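Local atomic coordinates of protein adenylyltransferase VopS (Vibrio parahaemolyticus, PDB entry 3LET), a protein that transfers AMP from ATP onto a threonine of host Rho GTPases (RhoA, Rac and Cdc42), blocking their effector binding and so actin assembly during infection. Residues A[210-224]-A[277-291]. Sequence-based numbering, arbitrary orientation.
Sequences LKELHARLVPNVERD and FTDGNGRMGRMLYAI
H214 lies flat against F277 at the heart of this contact, where helix 210-217 packs on the Fic motif of the Fido fold: the signature runs F-T-D-G-N-G-R, with loop 277-280 leading into the helix that starts at N281 and G280 as its N-cap residue. The two rings form an offset stack, centroids 4.2 Å apart and planes only 10° from parallel. With CG anti to the backbone N, the imidazole runs toward the loop, and in its own plane NE2 donates to D279 O, 2.8 Å away. That bond is nearly straight, 165° at the hydrogen. Stack and bond together fix the ring's rotation, while CB of V218, one turn on in the same segment, sits over the rim of the opposite face and M284 CG abuts the ring edge.

From there the packing tightens between the helices, which cross at 117°. M284, bent at chi2 and chi3, is a knob among L210, L213, H214 and L217; its CE reaches the L210 carbonyl. L213 returns the fit, seated among M284, M287, L288 and I291, and helix 184-199 closes over L213, M287 and I291. R283 lays CB near L217 CD2 and carries its guanidinium on to a salt bridge with D186, outside both segments.

The 218-224 side is looser and wetter, with poor order from N220 to R223. V221 CG2 rests on D279 CB, and one water accepts a weak bond from E222 N while donating to D279 OD2. G280, N281 and G282 of this loop and helix start, with R286, probably bind ATP, as in related proteins. The N281 side-chain amide holds the F277 backbone from both ends, OD1 accepting from F277 N and ND2 donating to F277 O. Farther out, T278 OG1 donates to E222 O, 2.7 Å away and tilted from the carbonyl plane.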
ATOM      1  N   LEU A 210      10.773  -1.780   6.675  1.00 13.79           N
ATOM      2  CA  LEU A 210      10.495  -0.396   6.275  1.00 17.12           C
ATOM      3  C   LEU A 210       9.423   0.228   7.169  1.00 20.37           C
ATOM      4  O   LEU A 210       9.460   1.420   7.468  1.00 13.56           O
ATOM      5  CB  LEU A 210      10.027  -0.306   4.825  1.00 11.68           C
ATOM      6  CG  LEU A 210      11.014  -0.691   3.733  1.00 16.57           C
ATOM      7  CD1 LEU A 210      10.507  -0.134   2.386  1.00 11.96           C
ATOM      8  CD2 LEU A 210      12.388  -0.150   4.033  1.00 17.10           C
ATOM      9  N   LYS A 211       8.443  -0.553   7.587  1.00 11.88           N
ATOM     10  CA  LYS A 211       7.407   0.030   8.456  1.00 10.99           C
ATOM     11  C   LYS A 211       8.018   0.404   9.810  1.00 20.31           C
ATOM     12  O   LYS A 211       7.638   1.406  10.421  1.00 18.09           O
ATOM     13  CB  LYS A 211       6.244  -0.947   8.635  1.00 14.01           C
ATOM     14  CG  LYS A 211       5.446  -1.085   7.320  1.00 21.13           C
ATOM     15  CD  LYS A 211       4.436  -2.234   7.387  1.00 27.42           C
ATOM     16  CE  LYS A 211       3.270  -1.872   8.285  1.00 42.98           C
ATOM     17  NZ  LYS A 211       2.062  -2.681   7.967  1.00 56.54           N
ATOM     18  N   GLU A 212       8.967  -0.393  10.273  0.91 13.75           N
ATOM     19  CA  GLU A 212       9.642  -0.087  11.542  1.00 20.43           C
ATOM     20  C   GLU A 212      10.469   1.189  11.432  1.00 19.24           C
ATOM     21  O   GLU A 212      10.428   2.043  12.305  1.00 16.51           O
ATOM     22  CB  GLU A 212      10.534  -1.231  11.981  1.00 27.44           C
ATOM     23  CG  GLU A 212       9.771  -2.480  12.339  1.00 36.73           C
ATOM     24  CD  GLU A 212      10.687  -3.580  12.858  1.00 47.28           C
ATOM     25  OE1 GLU A 212      11.575  -3.263  13.690  1.00 45.54           O
ATOM     26  OE2 GLU A 212      10.511  -4.745  12.420  1.00 51.37           O
ATOM     27  N   LEU A 213      11.199   1.335  10.340  1.00 13.95           N
ATOM     28  CA  LEU A 213      11.963   2.570  10.112  1.00 13.48           C
ATOM     29  C   LEU A 213      11.011   3.755  10.028  1.00 15.87           C
ATOM     30  O   LEU A 213      11.216   4.774  10.665  1.00 19.25           O
ATOM     31  CB  LEU A 213      12.782   2.460   8.823  1.00 15.07           C
ATOM     32  CG  LEU A 213      13.473   3.751   8.365  1.00 19.86           C
ATOM     33  CD1 LEU A 213      14.379   4.355   9.469  1.00 15.62           C
ATOM     34  CD2 LEU A 213      14.276   3.469   7.078  1.00 19.26           C
ATOM     35  N   HIS A 214       9.962   3.618   9.219  1.00 12.23           N
ATOM     36  CA  HIS A 214       9.005   4.697   9.033  1.00 15.61           C
ATOM     37  C   HIS A 214       8.411   5.162  10.377  1.00 17.67           C
ATOM     38  O   HIS A 214       8.264   6.368  10.617  1.00 17.16           O
ATOM     39  CB  HIS A 214       7.905   4.202   8.082  1.00 12.99           C
ATOM     40  CG  HIS A 214       6.810   5.191   7.859  1.00 17.32           C
ATOM     41  ND1 HIS A 214       5.625   5.150   8.554  1.00 21.26           N
ATOM     42  CD2 HIS A 214       6.712   6.234   7.001  1.00 16.83           C
ATOM     43  CE1 HIS A 214       4.841   6.137   8.147  1.00 23.42           C
ATOM     44  NE2 HIS A 214       5.475   6.803   7.202  1.00 24.05           N
ATOM     45  N   ALA A 215       8.077   4.207  11.245  1.00 16.46           N
ATOM     46  CA  ALA A 215       7.483   4.516  12.546  1.00 26.86           C
ATOM     47  C   ALA A 215       8.390   5.403  13.413  1.00 24.52           C
ATOM     48  O   ALA A 215       7.896   6.233  14.172  1.00 21.93           O
ATOM     49  CB  ALA A 215       7.122   3.222  13.297  1.00 31.42           C
ATOM     50  N   ARG A 216       9.707   5.232  13.293  1.00 15.36           N
ATOM     51  CA  ARG A 216      10.665   6.025  14.055  1.00 19.84           C
ATOM     52  C   ARG A 216      11.010   7.323  13.344  1.00 21.32           C
ATOM     53  O   ARG A 216      11.324   8.323  13.974  1.00 21.09           O
ATOM     54  CB  ARG A 216      11.921   5.194  14.329  1.00 20.08           C
ATOM     55  CG  ARG A 216      11.632   4.025  15.277  1.00 31.96           C
ATOM     56  CD  ARG A 216      12.849   3.135  15.482  1.00 31.98           C
ATOM     57  NE  ARG A 216      13.950   3.899  16.054  1.00 29.33           N
ATOM     58  CZ  ARG A 216      15.242   3.618  15.889  1.00 35.92           C
ATOM     59  NH1 ARG A 216      15.630   2.588  15.163  1.00 31.77           N
ATOM     60  NH2 ARG A 216      16.155   4.376  16.456  1.00 36.05           N
ATOM     61  N   LEU A 217      10.900   7.319  12.023  1.00 14.97           N
ATOM     62  CA  LEU A 217      11.270   8.482  11.238  1.00 16.11           C
ATOM     63  C   LEU A 217      10.138   9.513  11.178  1.00 24.76           C
ATOM     64  O   LEU A 217      10.393  10.714  11.118  1.00 24.98           O
ATOM     65  CB  LEU A 217      11.632   8.039   9.833  1.00 20.98           C
ATOM     66  CG  LEU A 217      11.987   9.108   8.813  1.00 21.90           C
ATOM     67  CD1 LEU A 217      13.258   9.865   9.259  1.00 18.26           C
ATOM     68  CD2 LEU A 217      12.187   8.444   7.437  1.00 24.61           C
ATOM     69  N   VAL A 218       8.896   9.026  11.193  1.00 16.92           N
ATOM     70  CA  VAL A 218       7.705   9.860  11.012  1.00 23.91           C
ATOM     71  C   VAL A 218       6.793   9.585  12.208  1.00 33.69           C
ATOM     72  O   VAL A 218       5.727   9.010  12.056  1.00 29.39           O
ATOM     73  CB  VAL A 218       6.985   9.477   9.690  1.00 27.60           C
ATOM     74  CG1 VAL A 218       5.927  10.517   9.297  1.00 35.99           C
ATOM     75  CG2 VAL A 218       8.018   9.345   8.560  1.00 32.56           C
ATOM     76  N   PRO A 219       7.221   9.954  13.422  1.00 46.94           N
ATOM     77  CA  PRO A 219       6.385   9.447  14.521  1.00 60.81           C
ATOM     78  C   PRO A 219       4.959  10.022  14.527  1.00 66.07           C
ATOM     79  O   PRO A 219       4.706  11.135  14.047  1.00 49.08           O
ATOM     80  CB  PRO A 219       7.163   9.849  15.781  1.00 67.13           C
ATOM     81  CG  PRO A 219       8.576  10.046  15.319  1.00 67.85           C
ATOM     82  CD  PRO A 219       8.463  10.579  13.910  1.00 59.62           C
ATOM     83  N   ASN A 220       4.030   9.234  15.053  1.00 79.17           N
ATOM     84  CA  ASN A 220       2.630   9.636  15.125  1.00 94.42           C
ATOM     85  C   ASN A 220       2.074  10.193  13.813  1.00 76.52           C
ATOM     86  O   ASN A 220       1.211  11.071  13.797  1.00 59.59           O
ATOM     87  CB  ASN A 220       2.422  10.630  16.265  1.00115.01           C
ATOM     88  CG  ASN A 220       2.286   9.943  17.607  1.00122.25           C
ATOM     89  OD1 ASN A 220       2.302   8.713  17.694  1.00119.71           O
ATOM     90  ND2 ASN A 220       2.141  10.732  18.663  1.00127.77           N
ATOM     91  N   VAL A 221       2.581   9.678  12.706  1.00 70.78           N
ATOM     92  CA  VAL A 221       1.875   9.802  11.454  1.00 63.38           C
ATOM     93  C   VAL A 221       0.494   9.217  11.723  1.00 80.95           C
ATOM     94  O   VAL A 221       0.350   8.330  12.570  1.00 84.90           O
ATOM     95  CB  VAL A 221       2.563   8.986  10.356  1.00 53.32           C
ATOM     96  CG1 VAL A 221       2.708   7.529  10.794  1.00 53.43           C
ATOM     97  CG2 VAL A 221       1.785   9.077   9.060  1.00 52.23           C
ATOM     98  N   GLU A 222      -0.521   9.712  11.030  1.00 98.51           N
ATOM     99  CA  GLU A 222      -1.850   9.120  11.138  1.00113.36           C
ATOM    100  C   GLU A 222      -1.957   7.972  10.132  1.00110.04           C
ATOM    101  O   GLU A 222      -1.471   8.087   9.007  1.00101.73           O
ATOM    102  CB  GLU A 222      -2.934  10.177  10.908  1.00119.23           C
ATOM    103  CG  GLU A 222      -2.899  10.820   9.534  1.00115.25           C
ATOM    104  CD  GLU A 222      -3.553   9.958   8.474  1.00111.09           C
ATOM    105  OE1 GLU A 222      -4.703   9.514   8.692  1.00112.82           O
ATOM    106  OE2 GLU A 222      -2.918   9.731   7.423  1.00105.88           O
ATOM    107  N   ARG A 223      -2.578   6.868  10.540  1.00102.36           N
ATOM    108  CA  ARG A 223      -2.575   5.636   9.749  1.00 98.23           C
ATOM    109  C   ARG A 223      -3.929   5.329   9.102  1.00 80.50           C
ATOM    110  O   ARG A 223      -4.199   4.193   8.711  1.00 84.24           O
ATOM    111  CB  ARG A 223      -2.161   4.463  10.635  1.00108.80           C
ATOM    112  CG  ARG A 223      -3.062   4.276  11.842  1.00120.29           C
ATOM    113  CD  ARG A 223      -2.516   3.240  12.805  1.00129.31           C
ATOM    114  NE  ARG A 223      -3.241   3.258  14.074  1.00138.04           N
ATOM    115  CZ  ARG A 223      -2.937   2.501  15.124  1.00142.75           C
ATOM    116  NH1 ARG A 223      -1.918   1.655  15.065  1.00140.07           N
ATOM    117  NH2 ARG A 223      -3.655   2.591  16.237  1.00146.52           N
ATOM    118  N   ASP A 224      -4.763   6.354   8.977  1.00 53.16           N
ATOM    119  CA  ASP A 224      -6.138   6.204   8.514  1.00 47.65           C
ATOM    120  C   ASP A 224      -6.273   5.625   7.092  1.00 32.48           C
ATOM    121  O   ASP A 224      -5.509   5.950   6.199  1.00 28.78           O
ATOM    122  CB  ASP A 224      -6.846   7.557   8.579  1.00 50.17           C
ATOM    123  CG  ASP A 224      -8.354   7.426   8.542  1.00 76.31           C
ATOM    124  OD1 ASP A 224      -8.855   6.282   8.645  1.00 87.03           O
ATOM    125  OD2 ASP A 224      -9.040   8.463   8.416  1.00 85.48           O
ATOM    126  N   PHE A 277       3.164   4.644   2.005  1.00 13.24           N
ATOM    127  CA  PHE A 277       2.783   4.985   3.384  1.00 15.96           C
ATOM    128  C   PHE A 277       1.662   6.013   3.372  1.00 20.75           C
ATOM    129  O   PHE A 277       1.474   6.708   2.385  1.00 19.80           O
ATOM    130  CB  PHE A 277       4.012   5.519   4.176  1.00 16.14           C
ATOM    131  CG  PHE A 277       5.130   4.523   4.265  1.00 15.96           C
ATOM    132  CD1 PHE A 277       5.105   3.519   5.234  1.00 21.32           C
ATOM    133  CD2 PHE A 277       6.138   4.524   3.334  1.00 18.70           C
ATOM    134  CE1 PHE A 277       6.112   2.557   5.291  1.00 17.66           C
ATOM    135  CE2 PHE A 277       7.160   3.559   3.374  1.00 23.37           C
ATOM    136  CZ  PHE A 277       7.144   2.582   4.374  1.00 15.98           C
ATOM    137  N   THR A 278       0.929   6.141   4.476  1.00 20.80           N
ATOM    138  CA  THR A 278      -0.174   7.091   4.501  1.00 21.95           C
ATOM    139  C   THR A 278       0.344   8.521   4.515  1.00 26.04           C
ATOM    140  O   THR A 278      -0.322   9.448   4.029  1.00 26.68           O
ATOM    141  CB  THR A 278      -1.090   6.867   5.728  1.00 28.48           C
ATOM    142  OG1 THR A 278      -0.290   6.831   6.909  1.00 40.02           O
ATOM    143  CG2 THR A 278      -1.837   5.559   5.595  1.00 27.91           C
ATOM    144  N   ASP A 279       1.540   8.702   5.071  1.00 15.39           N
ATOM    145  CA  ASP A 279       2.189  10.003   5.070  1.00 20.06           C
ATOM    146  C   ASP A 279       3.689   9.794   5.255  1.00 23.04           C
ATOM    147  O   ASP A 279       4.135   8.715   5.664  1.00 17.93           O
ATOM    148  CB  ASP A 279       1.639  10.864   6.214  1.00 24.74           C
ATOM    149  CG  ASP A 279       2.044  12.346   6.112  1.00 27.20           C
ATOM    150  OD1 ASP A 279       2.603  12.774   5.066  1.00 30.44           O
ATOM    151  OD2 ASP A 279       1.786  13.078   7.106  1.00 29.16           O
ATOM    152  N   GLY A 280       4.459  10.831   4.958  1.00 14.48           N
ATOM    153  CA  GLY A 280       5.912  10.755   5.079  1.00 14.85           C
ATOM    154  C   GLY A 280       6.564   9.912   3.985  1.00 20.08           C
ATOM    155  O   GLY A 280       7.662   9.370   4.162  1.00 16.57           O
ATOM    156  N   ASN A 281       5.909   9.787   2.848  1.00 13.57           N
ATOM    157  CA  ASN A 281       6.542   9.103   1.719  1.00 13.92           C
ATOM    158  C   ASN A 281       7.813   9.798   1.237  1.00 15.82           C
ATOM    159  O   ASN A 281       8.774   9.129   0.891  1.00 13.49           O
ATOM    160  CB  ASN A 281       5.560   9.000   0.548  1.00 11.08           C
ATOM    161  CG  ASN A 281       4.416   8.087   0.885  1.00 20.10           C
ATOM    162  OD1 ASN A 281       4.645   6.923   1.157  1.00 17.86           O
ATOM    163  ND2 ASN A 281       3.196   8.611   0.917  1.00 20.76           N
ATOM    164  N   GLY A 282       7.803  11.126   1.182  1.00 16.81           N
ATOM    165  CA  GLY A 282       8.972  11.853   0.711  1.00 18.73           C
ATOM    166  C   GLY A 282      10.148  11.606   1.657  1.00 18.16           C
ATOM    167  O   GLY A 282      11.277  11.306   1.225  1.00 14.75           O
ATOM    168  N   ARG A 283       9.877  11.670   2.962  1.00 15.72           N
ATOM    169  CA  ARG A 283      10.928  11.436   3.957  1.00 14.88           C
ATOM    170  C   ARG A 283      11.452  10.017   3.844  1.00 12.73           C
ATOM    171  O   ARG A 283      12.654   9.802   3.913  1.00 18.10           O
ATOM    172  CB  ARG A 283      10.374  11.602   5.381  1.00 19.12           C
ATOM    173  CG  ARG A 283      10.290  13.044   5.800  1.00 25.79           C
ATOM    174  CD  ARG A 283       9.604  13.155   7.146  1.00 30.68           C
ATOM    175  NE  ARG A 283       9.585  14.545   7.563  1.00 32.96           N
ATOM    176  CZ  ARG A 283      10.096  14.999   8.698  1.00 32.98           C
ATOM    177  NH1 ARG A 283      10.644  14.158   9.564  1.00 21.46           N
ATOM    178  NH2 ARG A 283      10.028  16.296   8.975  1.00 27.75           N
ATOM    179  N   MET A 284      10.562   9.039   3.697  1.00 13.18           N
ATOM    180  CA  MET A 284      11.019   7.653   3.588  1.00 13.72           C
ATOM    181  C   MET A 284      11.824   7.429   2.324  1.00 11.48           C
ATOM    182  O   MET A 284      12.855   6.736   2.351  1.00 14.55           O
ATOM    183  CB  MET A 284       9.858   6.656   3.592  1.00 13.36           C
ATOM    184  CG  MET A 284       9.425   6.223   4.994  1.00 26.88           C
ATOM    185  SD  MET A 284      10.757   5.366   5.891  1.00 21.50           S
ATOM    186  CE  MET A 284      10.718   3.695   5.222  1.00 19.45           C
ATOM    187  N   GLY A 285      11.311   7.936   1.206  1.00  9.84           N
ATOM    188  CA  GLY A 285      11.966   7.725  -0.087  1.00 11.82           C
ATOM    189  C   GLY A 285      13.380   8.286  -0.096  1.00 18.15           C
ATOM    190  O   GLY A 285      14.340   7.639  -0.558  1.00 11.00           O
ATOM    191  N   ARG A 286      13.526   9.492   0.426  1.00 15.03           N
ATOM    192  CA  ARG A 286      14.870  10.102   0.550  1.00 14.66           C
ATOM    193  C   ARG A 286      15.751   9.376   1.547  1.00 14.34           C
ATOM    194  O   ARG A 286      16.936   9.206   1.316  1.00 13.06           O
ATOM    195  CB  ARG A 286      14.735  11.575   0.942  1.00 12.84           C
ATOM    196  CG  ARG A 286      14.028  12.361  -0.144  1.00 15.13           C
ATOM    197  CD  ARG A 286      14.263  13.875  -0.063  1.00 18.43           C
ATOM    198  NE  ARG A 286      13.521  14.521  -1.156  1.00 19.13           N
ATOM    199  CZ  ARG A 286      12.247  14.862  -1.069  1.00 25.70           C
ATOM    200  NH1 ARG A 286      11.595  14.676   0.073  1.00 27.20           N
ATOM    201  NH2 ARG A 286      11.623  15.397  -2.110  1.00 32.43           N
ATOM    202  N   MET A 287      15.181   8.934   2.665  1.00 13.17           N
ATOM    203  CA  MET A 287      15.984   8.179   3.622  1.00 13.01           C
ATOM    204  C   MET A 287      16.445   6.864   2.976  1.00 11.75           C
ATOM    205  O   MET A 287      17.611   6.479   3.117  1.00 12.91           O
ATOM    206  CB  MET A 287      15.186   7.942   4.913  1.00 12.78           C
ATOM    207  CG  MET A 287      15.829   6.974   5.902  1.00 19.35           C
ATOM    208  SD  MET A 287      17.304   7.716   6.676  1.00 20.96           S
ATOM    209  CE  MET A 287      16.520   8.834   7.863  1.00 21.26           C
ATOM    210  N   LEU A 288      15.564   6.140   2.267  1.00  9.58           N
ATOM    211  CA  LEU A 288      16.035   4.875   1.640  1.00 10.01           C
ATOM    212  C   LEU A 288      17.071   5.115   0.531  1.00 12.16           C
ATOM    213  O   LEU A 288      17.996   4.323   0.358  1.00 13.97           O
ATOM    214  CB  LEU A 288      14.884   4.020   1.068  1.00 11.59           C
ATOM    215  CG  LEU A 288      13.906   3.529   2.146  1.00 12.85           C
ATOM    216  CD1 LEU A 288      12.836   2.665   1.480  1.00 11.83           C
ATOM    217  CD2 LEU A 288      14.587   2.730   3.226  1.00 18.95           C
ATOM    218  N   TYR A 289      16.912   6.197  -0.219  1.00 13.23           N
ATOM    219  CA  TYR A 289      17.882   6.536  -1.262  1.00 15.31           C
ATOM    220  C   TYR A 289      19.244   6.740  -0.601  1.00 14.60           C
ATOM    221  O   TYR A 289      20.250   6.180  -1.067  1.00 16.78           O
ATOM    222  CB  TYR A 289      17.464   7.829  -1.976  1.00 11.83           C
ATOM    223  CG  TYR A 289      18.517   8.327  -2.968  1.00 12.35           C
ATOM    224  CD1 TYR A 289      18.641   7.735  -4.232  1.00 16.48           C
ATOM    225  CD2 TYR A 289      19.368   9.385  -2.634  1.00 13.46           C
ATOM    226  CE1 TYR A 289      19.584   8.184  -5.158  1.00 15.44           C
ATOM    227  CE2 TYR A 289      20.349   9.847  -3.564  1.00 13.02           C
ATOM    228  CZ  TYR A 289      20.439   9.245  -4.807  1.00 21.53           C
ATOM    229  OH  TYR A 289      21.405   9.689  -5.698  1.00 19.25           O
ATOM    230  N   ALA A 290      19.274   7.559   0.459  1.00 12.74           N
ATOM    231  CA  ALA A 290      20.527   7.861   1.168  1.00 15.27           C
ATOM    232  C   ALA A 290      21.146   6.612   1.772  1.00 15.51           C
ATOM    233  O   ALA A 290      22.349   6.424   1.697  1.00 13.62           O
ATOM    234  CB  ALA A 290      20.313   8.902   2.266  1.00 18.14           C
ATOM    235  N   ILE A 291      20.351   5.764   2.407  1.00 12.55           N
ATOM    236  CA  ILE A 291      20.921   4.559   2.991  1.00 13.73           C
ATOM    237  C   ILE A 291      21.528   3.693   1.897  1.00 16.15           C
ATOM    238  O   ILE A 291      22.636   3.178   2.056  1.00 16.84           O
ATOM    239  CB  ILE A 291      19.866   3.747   3.741  1.00 15.27           C
ATOM    240  CG1 ILE A 291      19.352   4.540   4.954  1.00 12.22           C
ATOM    241  CG2 ILE A 291      20.430   2.388   4.180  1.00 14.71           C
ATOM    242  CD1 ILE A 291      18.026   3.935   5.518  1.00 15.63           C
TER
HETATM  243  O   HOH W   1       0.301  12.335   9.127  1.00 34.71           O